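Local coordinates for protein Niban 2 (Homo sapiens, PDB 7CTP) that may suppress apoptosis and promote melanoma cell invasion in vitro, as a PH-domain-containing member of the Niban family, at residues T353-F364 / L476-R487. Numbering follows the deposited sequence.
Sequences TSQGFTEVRDVF and LKKYDYDSSSVR
Phe357 lies under the aliphatic part of Arg487, whose CG stands 3.8 Å from the centroid of the Phe357 ring, a CH-pi contact over the face. The ring fits as a knob into the hole formed by Tyr479, Ser483, Val486 and Arg487. Arg487 bends at chi3 (-70°), which turns its guanidinium back along its own helix. There NE and NH2 both hold Ser483 OG, and NH1 makes a weak hydrogen bond to Ser354 OG, which is also hydrogen-bonded to Met350 O. Tyr479 has CG anti to its backbone N (chi1 179°) and reaches across to the other helix. Tyr479 OH donates to Phe357 O at 2.7 Å, the donor tilted from the carbonyl plane. That oxygen also accepts the helical bond from Arg361 N. Arg361 meets Asp480 side-on in a salt bridge. Arg361 NE lies 2.8 Å from Asp480 OD1. Arg361 NH2 donates to Asp480 OD2. Both oxygens use syn lone pairs, and the two groups are nearly coplanar. Leu476 CD2 packs over one guanidinium face and also touches the Phe364 ring edge. A leucine in place of Arg361 would probably leave the Asp480 carboxylate without its cationic mate. The segments, with axes 11.1 Å apart, form a buried, nearly antiparallel (158°) helix-helix packing between helix 342-378 and helix 464-511. Helix 422-455 packs against Phe357, Val360 and Val486, and helix 402-405 touches Val360.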
ATOM      1  N   THR A 353     -12.981   4.563   9.780  1.00 26.37           N
ATOM      2  CA  THR A 353     -11.611   4.755  10.248  1.00 30.05           C
ATOM      3  C   THR A 353     -11.572   4.986  11.750  1.00 26.60           C
ATOM      4  O   THR A 353     -10.736   4.412  12.458  1.00 29.35           O
ATOM      5  CB  THR A 353     -10.957   5.939   9.530  1.00 29.40           C
ATOM      6  OG1 THR A 353     -10.985   5.730   8.111  1.00 27.60           O
ATOM      7  CG2 THR A 353      -9.504   6.092   9.992  1.00 32.12           C
ATOM      8  N   SER A 354     -12.451   5.857  12.246  1.00 28.45           N
ATOM      9  CA  SER A 354     -12.465   6.172  13.670  1.00 32.30           C
ATOM     10  C   SER A 354     -12.949   4.986  14.492  1.00 31.79           C
ATOM     11  O   SER A 354     -12.442   4.743  15.594  1.00 33.28           O
ATOM     12  CB  SER A 354     -13.322   7.407  13.921  1.00 32.78           C
ATOM     13  OG  SER A 354     -12.743   8.532  13.270  1.00 36.44           O
ATOM     14  N   GLN A 355     -13.925   4.231  13.975  1.00 31.30           N
ATOM     15  CA  GLN A 355     -14.311   2.988  14.635  1.00 29.42           C
ATOM     16  C   GLN A 355     -13.126   2.041  14.741  1.00 31.81           C
ATOM     17  O   GLN A 355     -12.937   1.384  15.772  1.00 30.78           O
ATOM     18  CB  GLN A 355     -15.464   2.326  13.883  1.00 36.16           C
ATOM     19  CG  GLN A 355     -16.783   3.054  14.028  1.00 34.87           C
ATOM     20  CD  GLN A 355     -17.876   2.450  13.179  1.00 34.65           C
ATOM     21  OE1 GLN A 355     -17.615   1.620  12.312  1.00 43.99           O
ATOM     22  NE2 GLN A 355     -19.110   2.869  13.422  1.00 41.21           N
ATOM     23  N   GLY A 356     -12.311   1.963  13.690  1.00 29.18           N
ATOM     24  CA  GLY A 356     -11.176   1.057  13.715  1.00 28.55           C
ATOM     25  C   GLY A 356     -10.128   1.452  14.739  1.00 23.95           C
ATOM     26  O   GLY A 356      -9.593   0.604  15.458  1.00 28.60           O
ATOM     27  N   PHE A 357      -9.822   2.749  14.822  1.00 29.20           N
ATOM     28  CA  PHE A 357      -8.832   3.204  15.795  1.00 24.52           C
ATOM     29  C   PHE A 357      -9.346   3.026  17.218  1.00 25.90           C
ATOM     30  O   PHE A 357      -8.582   2.675  18.124  1.00 30.16           O
ATOM     31  CB  PHE A 357      -8.464   4.663  15.529  1.00 27.91           C
ATOM     32  CG  PHE A 357      -7.400   4.848  14.468  1.00 30.04           C
ATOM     33  CD1 PHE A 357      -7.690   4.636  13.129  1.00 31.13           C
ATOM     34  CD2 PHE A 357      -6.118   5.243  14.814  1.00 36.04           C
ATOM     35  CE1 PHE A 357      -6.722   4.804  12.157  1.00 28.17           C
ATOM     36  CE2 PHE A 357      -5.140   5.415  13.840  1.00 43.27           C
ATOM     37  CZ  PHE A 357      -5.447   5.197  12.512  1.00 34.07           C
ATOM     38  N   THR A 358     -10.645   3.249  17.430  1.00 27.10           N
ATOM     39  CA  THR A 358     -11.234   2.982  18.739  1.00 29.95           C
ATOM     40  C   THR A 358     -11.190   1.494  19.081  1.00 28.12           C
ATOM     41  O   THR A 358     -10.915   1.123  20.230  1.00 30.03           O
ATOM     42  CB  THR A 358     -12.662   3.516  18.784  1.00 36.27           C
ATOM     43  OG1 THR A 358     -12.627   4.943  18.671  1.00 35.46           O
ATOM     44  CG2 THR A 358     -13.341   3.130  20.096  1.00 38.06           C
ATOM     45  N   GLU A 359     -11.430   0.624  18.095  1.00 26.03           N
ATOM     46  CA  GLU A 359     -11.343  -0.812  18.341  1.00 27.95           C
ATOM     47  C   GLU A 359      -9.919  -1.230  18.702  1.00 26.77           C
ATOM     48  O   GLU A 359      -9.724  -2.079  19.578  1.00 28.95           O
ATOM     49  CB  GLU A 359     -11.857  -1.589  17.128  1.00 26.11           C
ATOM     50  CG  GLU A 359     -11.853  -3.118  17.296  1.00 26.61           C
ATOM     51  CD  GLU A 359     -12.924  -3.638  18.261  1.00 33.16           C
ATOM     52  OE1 GLU A 359     -12.889  -4.846  18.571  1.00 35.68           O
ATOM     53  OE2 GLU A 359     -13.794  -2.856  18.696  1.00 35.64           O
ATOM     54  N   VAL A 360      -8.908  -0.639  18.051  1.00 25.53           N
ATOM     55  CA  VAL A 360      -7.524  -0.896  18.447  1.00 22.06           C
ATOM     56  C   VAL A 360      -7.325  -0.553  19.921  1.00 22.29           C
ATOM     57  O   VAL A 360      -6.723  -1.319  20.683  1.00 26.23           O
ATOM     58  CB  VAL A 360      -6.555  -0.097  17.560  1.00 30.24           C
ATOM     59  CG1 VAL A 360      -5.141  -0.131  18.163  1.00 28.08           C
ATOM     60  CG2 VAL A 360      -6.569  -0.665  16.142  1.00 26.13           C
ATOM     61  N   ARG A 361      -7.837   0.603  20.337  1.00 23.94           N
ATOM     62  CA  ARG A 361      -7.748   1.025  21.730  1.00 26.63           C
ATOM     63  C   ARG A 361      -8.411   0.007  22.650  1.00 31.51           C
ATOM     64  O   ARG A 361      -7.850  -0.379  23.683  1.00 28.78           O
ATOM     65  CB  ARG A 361      -8.397   2.401  21.882  1.00 28.15           C
ATOM     66  CG  ARG A 361      -8.111   3.142  23.199  1.00 37.22           C
ATOM     67  CD  ARG A 361      -9.121   4.270  23.381  1.00 31.40           C
ATOM     68  NE  ARG A 361      -8.696   5.281  24.347  1.00 35.46           N
ATOM     69  CZ  ARG A 361      -8.939   5.218  25.653  1.00 40.56           C
ATOM     70  NH1 ARG A 361      -9.595   4.181  26.152  1.00 35.64           N
ATOM     71  NH2 ARG A 361      -8.527   6.193  26.456  1.00 35.24           N
ATOM     72  N   ASP A 362      -9.602  -0.459  22.272  1.00 29.42           N
ATOM     73  CA  ASP A 362     -10.329  -1.400  23.117  1.00 32.88           C
ATOM     74  C   ASP A 362      -9.606  -2.737  23.203  1.00 32.70           C
ATOM     75  O   ASP A 362      -9.554  -3.353  24.274  1.00 28.50           O
ATOM     76  CB  ASP A 362     -11.751  -1.581  22.586  1.00 29.61           C
ATOM     77  CG  ASP A 362     -12.574  -0.310  22.675  1.00 32.18           C
ATOM     78  OD1 ASP A 362     -12.104   0.665  23.311  1.00 37.85           O
ATOM     79  OD2 ASP A 362     -13.691  -0.278  22.112  1.00 34.00           O
ATOM     80  N   VAL A 363      -9.038  -3.203  22.087  1.00 27.50           N
ATOM     81  CA  VAL A 363      -8.306  -4.463  22.108  1.00 24.18           C
ATOM     82  C   VAL A 363      -7.050  -4.331  22.959  1.00 30.59           C
ATOM     83  O   VAL A 363      -6.692  -5.242  23.718  1.00 28.52           O
ATOM     84  CB  VAL A 363      -7.976  -4.907  20.669  1.00 25.08           C
ATOM     85  CG1 VAL A 363      -6.941  -6.023  20.678  1.00 29.20           C
ATOM     86  CG2 VAL A 363      -9.249  -5.388  19.959  1.00 24.63           C
ATOM     87  N   PHE A 364      -6.364  -3.191  22.843  1.00 28.17           N
ATOM     88  CA  PHE A 364      -5.173  -2.937  23.649  1.00 26.89           C
ATOM     89  C   PHE A 364      -5.519  -2.941  25.132  1.00 27.35           C
ATOM     90  O   PHE A 364      -4.856  -3.602  25.939  1.00 26.41           O
ATOM     91  CB  PHE A 364      -4.569  -1.597  23.240  1.00 26.30           C
ATOM     92  CG  PHE A 364      -3.457  -1.130  24.131  1.00 29.42           C
ATOM     93  CD1 PHE A 364      -2.268  -1.840  24.214  1.00 29.46           C
ATOM     94  CD2 PHE A 364      -3.601   0.025  24.882  1.00 33.27           C
ATOM     95  CE1 PHE A 364      -1.241  -1.407  25.036  1.00 29.14           C
ATOM     96  CE2 PHE A 364      -2.578   0.464  25.705  1.00 29.04           C
ATOM     97  CZ  PHE A 364      -1.400  -0.251  25.781  1.00 30.40           C
ATOM     98  N   LEU A 476      -2.647   5.164  27.251  1.00 27.36           N
ATOM     99  CA  LEU A 476      -3.923   5.489  26.624  1.00 29.39           C
ATOM    100  C   LEU A 476      -4.016   6.971  26.262  1.00 32.15           C
ATOM    101  O   LEU A 476      -4.572   7.325  25.213  1.00 32.32           O
ATOM    102  CB  LEU A 476      -5.077   5.085  27.543  1.00 32.03           C
ATOM    103  CG  LEU A 476      -5.333   3.587  27.724  1.00 29.03           C
ATOM    104  CD1 LEU A 476      -6.379   3.361  28.820  1.00 31.78           C
ATOM    105  CD2 LEU A 476      -5.763   2.916  26.408  1.00 33.17           C
ATOM    106  N   LYS A 477      -3.488   7.860  27.112  1.00 30.77           N
ATOM    107  CA  LYS A 477      -3.532   9.283  26.767  1.00 31.65           C
ATOM    108  C   LYS A 477      -2.602   9.591  25.598  1.00 26.72           C
ATOM    109  O   LYS A 477      -2.960  10.371  24.706  1.00 29.85           O
ATOM    110  CB  LYS A 477      -3.197  10.159  27.982  1.00 35.53           C
ATOM    111  CG  LYS A 477      -4.143   9.927  29.153  1.00 49.65           C
ATOM    112  CD  LYS A 477      -4.447  11.153  30.005  1.00 63.75           C
ATOM    113  CE  LYS A 477      -5.389  10.787  31.164  1.00 64.35           C
ATOM    114  NZ  LYS A 477      -4.731   9.992  32.253  1.00 54.39           N
ATOM    115  N   LYS A 478      -1.420   8.965  25.565  1.00 27.59           N
ATOM    116  CA  LYS A 478      -0.555   9.116  24.396  1.00 28.61           C
ATOM    117  C   LYS A 478      -1.225   8.540  23.155  1.00 30.05           C
ATOM    118  O   LYS A 478      -1.143   9.127  22.067  1.00 26.09           O
ATOM    119  CB  LYS A 478       0.798   8.444  24.635  1.00 28.14           C
ATOM    120  CG  LYS A 478       1.595   9.024  25.814  1.00 32.10           C
ATOM    121  CD  LYS A 478       2.842   8.193  26.092  1.00 35.24           C
ATOM    122  CE  LYS A 478       3.569   8.673  27.349  1.00 41.82           C
ATOM    123  NZ  LYS A 478       4.170  10.024  27.169  1.00 43.77           N
ATOM    124  N   TYR A 479      -1.901   7.398  23.301  1.00 25.70           N
ATOM    125  CA  TYR A 479      -2.592   6.799  22.163  1.00 31.40           C
ATOM    126  C   TYR A 479      -3.658   7.735  21.605  1.00 30.60           C
ATOM    127  O   TYR A 479      -3.770   7.913  20.383  1.00 27.39           O
ATOM    128  CB  TYR A 479      -3.221   5.462  22.559  1.00 27.93           C
ATOM    129  CG  TYR A 479      -3.969   4.825  21.407  1.00 24.18           C
ATOM    130  CD1 TYR A 479      -5.306   5.128  21.154  1.00 26.55           C
ATOM    131  CD2 TYR A 479      -3.320   3.949  20.544  1.00 35.06           C
ATOM    132  CE1 TYR A 479      -5.976   4.556  20.076  1.00 26.08           C
ATOM    133  CE2 TYR A 479      -3.981   3.375  19.472  1.00 34.98           C
ATOM    134  CZ  TYR A 479      -5.304   3.685  19.246  1.00 29.99           C
ATOM    135  OH  TYR A 479      -5.942   3.107  18.173  1.00 32.58           O
ATOM    136  N   ASP A 480      -4.476   8.320  22.485  1.00 26.48           N
ATOM    137  CA  ASP A 480      -5.580   9.157  22.025  1.00 28.93           C
ATOM    138  C   ASP A 480      -5.069  10.385  21.286  1.00 36.88           C
ATOM    139  O   ASP A 480      -5.673  10.822  20.295  1.00 30.78           O
ATOM    140  CB  ASP A 480      -6.458   9.569  23.206  1.00 34.25           C
ATOM    141  CG  ASP A 480      -7.228   8.412  23.789  1.00 35.55           C
ATOM    142  OD1 ASP A 480      -7.415   7.404  23.071  1.00 32.36           O
ATOM    143  OD2 ASP A 480      -7.639   8.508  24.970  1.00 33.91           O
ATOM    144  N   TYR A 481      -3.954  10.952  21.748  1.00 31.59           N
ATOM    145  CA  TYR A 481      -3.351  12.079  21.047  1.00 30.44           C
ATOM    146  C   TYR A 481      -2.848  11.661  19.670  1.00 30.15           C
ATOM    147  O   TYR A 481      -3.149  12.312  18.662  1.00 32.33           O
ATOM    148  CB  TYR A 481      -2.214  12.665  21.884  1.00 38.20           C
ATOM    149  CG  TYR A 481      -1.630  13.960  21.341  1.00 39.09           C
ATOM    150  CD1 TYR A 481      -0.686  13.953  20.318  1.00 40.66           C
ATOM    151  CD2 TYR A 481      -2.011  15.188  21.866  1.00 42.03           C
ATOM    152  CE1 TYR A 481      -0.141  15.126  19.837  1.00 38.90           C
ATOM    153  CE2 TYR A 481      -1.474  16.369  21.385  1.00 42.14           C
ATOM    154  CZ  TYR A 481      -0.538  16.331  20.372  1.00 48.22           C
ATOM    155  OH  TYR A 481       0.007  17.505  19.887  1.00 47.10           O
ATOM    156  N   ASP A 482      -2.086  10.568  19.609  1.00 31.93           N
ATOM    157  CA  ASP A 482      -1.497  10.140  18.343  1.00 27.17           C
ATOM    158  C   ASP A 482      -2.565   9.689  17.357  1.00 32.84           C
ATOM    159  O   ASP A 482      -2.441   9.921  16.151  1.00 30.93           O
ATOM    160  CB  ASP A 482      -0.504   9.012  18.577  1.00 30.25           C
ATOM    161  CG  ASP A 482       0.839   9.508  19.048  1.00 31.15           C
ATOM    162  OD1 ASP A 482       1.010  10.737  19.195  1.00 35.48           O
ATOM    163  OD2 ASP A 482       1.714   8.653  19.266  1.00 32.23           O
ATOM    164  N   SER A 483      -3.616   9.036  17.857  1.00 28.40           N
ATOM    165  CA  SER A 483      -4.702   8.588  16.989  1.00 30.41           C
ATOM    166  C   SER A 483      -5.337   9.765  16.258  1.00 31.76           C
ATOM    167  O   SER A 483      -5.631   9.686  15.059  1.00 30.54           O
ATOM    168  CB  SER A 483      -5.745   7.826  17.810  1.00 30.28           C
ATOM    169  OG  SER A 483      -6.987   7.748  17.127  1.00 29.84           O
ATOM    170  N   SER A 484      -5.557  10.870  16.972  1.00 28.90           N
ATOM    171  CA  SER A 484      -6.141  12.051  16.347  1.00 35.16           C
ATOM    172  C   SER A 484      -5.173  12.682  15.350  1.00 36.33           C
ATOM    173  O   SER A 484      -5.587  13.128  14.272  1.00 33.60           O
ATOM    174  CB  SER A 484      -6.554  13.060  17.418  1.00 43.40           C
ATOM    175  OG  SER A 484      -6.754  14.338  16.840  1.00 46.56           O
ATOM    176  N   SER A 485      -3.882  12.728  15.695  1.00 31.89           N
ATOM    177  CA  SER A 485      -2.875  13.228  14.762  1.00 30.55           C
ATOM    178  C   SER A 485      -2.847  12.386  13.494  1.00 24.78           C
ATOM    179  O   SER A 485      -2.889  12.918  12.378  1.00 30.41           O
ATOM    180  CB  SER A 485      -1.496  13.229  15.421  1.00 38.19           C
ATOM    181  OG  SER A 485      -1.450  14.168  16.480  1.00 41.14           O
ATOM    182  N   VAL A 486      -2.795  11.064  13.660  1.00 27.24           N
ATOM    183  CA  VAL A 486      -2.678  10.163  12.519  1.00 30.71           C
ATOM    184  C   VAL A 486      -3.931  10.227  11.662  1.00 30.54           C
ATOM    185  O   VAL A 486      -3.851  10.282  10.429  1.00 28.01           O
ATOM    186  CB  VAL A 486      -2.382   8.731  13.002  1.00 31.88           C
ATOM    187  CG1 VAL A 486      -2.547   7.726  11.848  1.00 30.15           C
ATOM    188  CG2 VAL A 486      -0.973   8.652  13.582  1.00 31.36           C
ATOM    189  N   ARG A 487      -5.107  10.254  12.294  1.00 25.80           N
ATOM    190  CA  ARG A 487      -6.343  10.283  11.520  1.00 28.79           C
ATOM    191  C   ARG A 487      -6.508  11.600  10.769  1.00 31.17           C
ATOM    192  O   ARG A 487      -6.935  11.601   9.608  1.00 27.09           O
ATOM    193  CB  ARG A 487      -7.542   9.999  12.426  1.00 27.39           C
ATOM    194  CG  ARG A 487      -7.722   8.505  12.667  1.00 30.91           C
ATOM    195  CD  ARG A 487      -8.937   8.211  13.528  1.00 30.59           C
ATOM    196  NE  ARG A 487      -8.731   8.655  14.903  1.00 31.74           N
ATOM    197  CZ  ARG A 487      -9.565   9.460  15.550  1.00 40.96           C
ATOM    198  NH1 ARG A 487     -10.652   9.901  14.933  1.00 41.04           N
ATOM    199  NH2 ARG A 487      -9.314   9.824  16.804  1.00 32.40           N
TER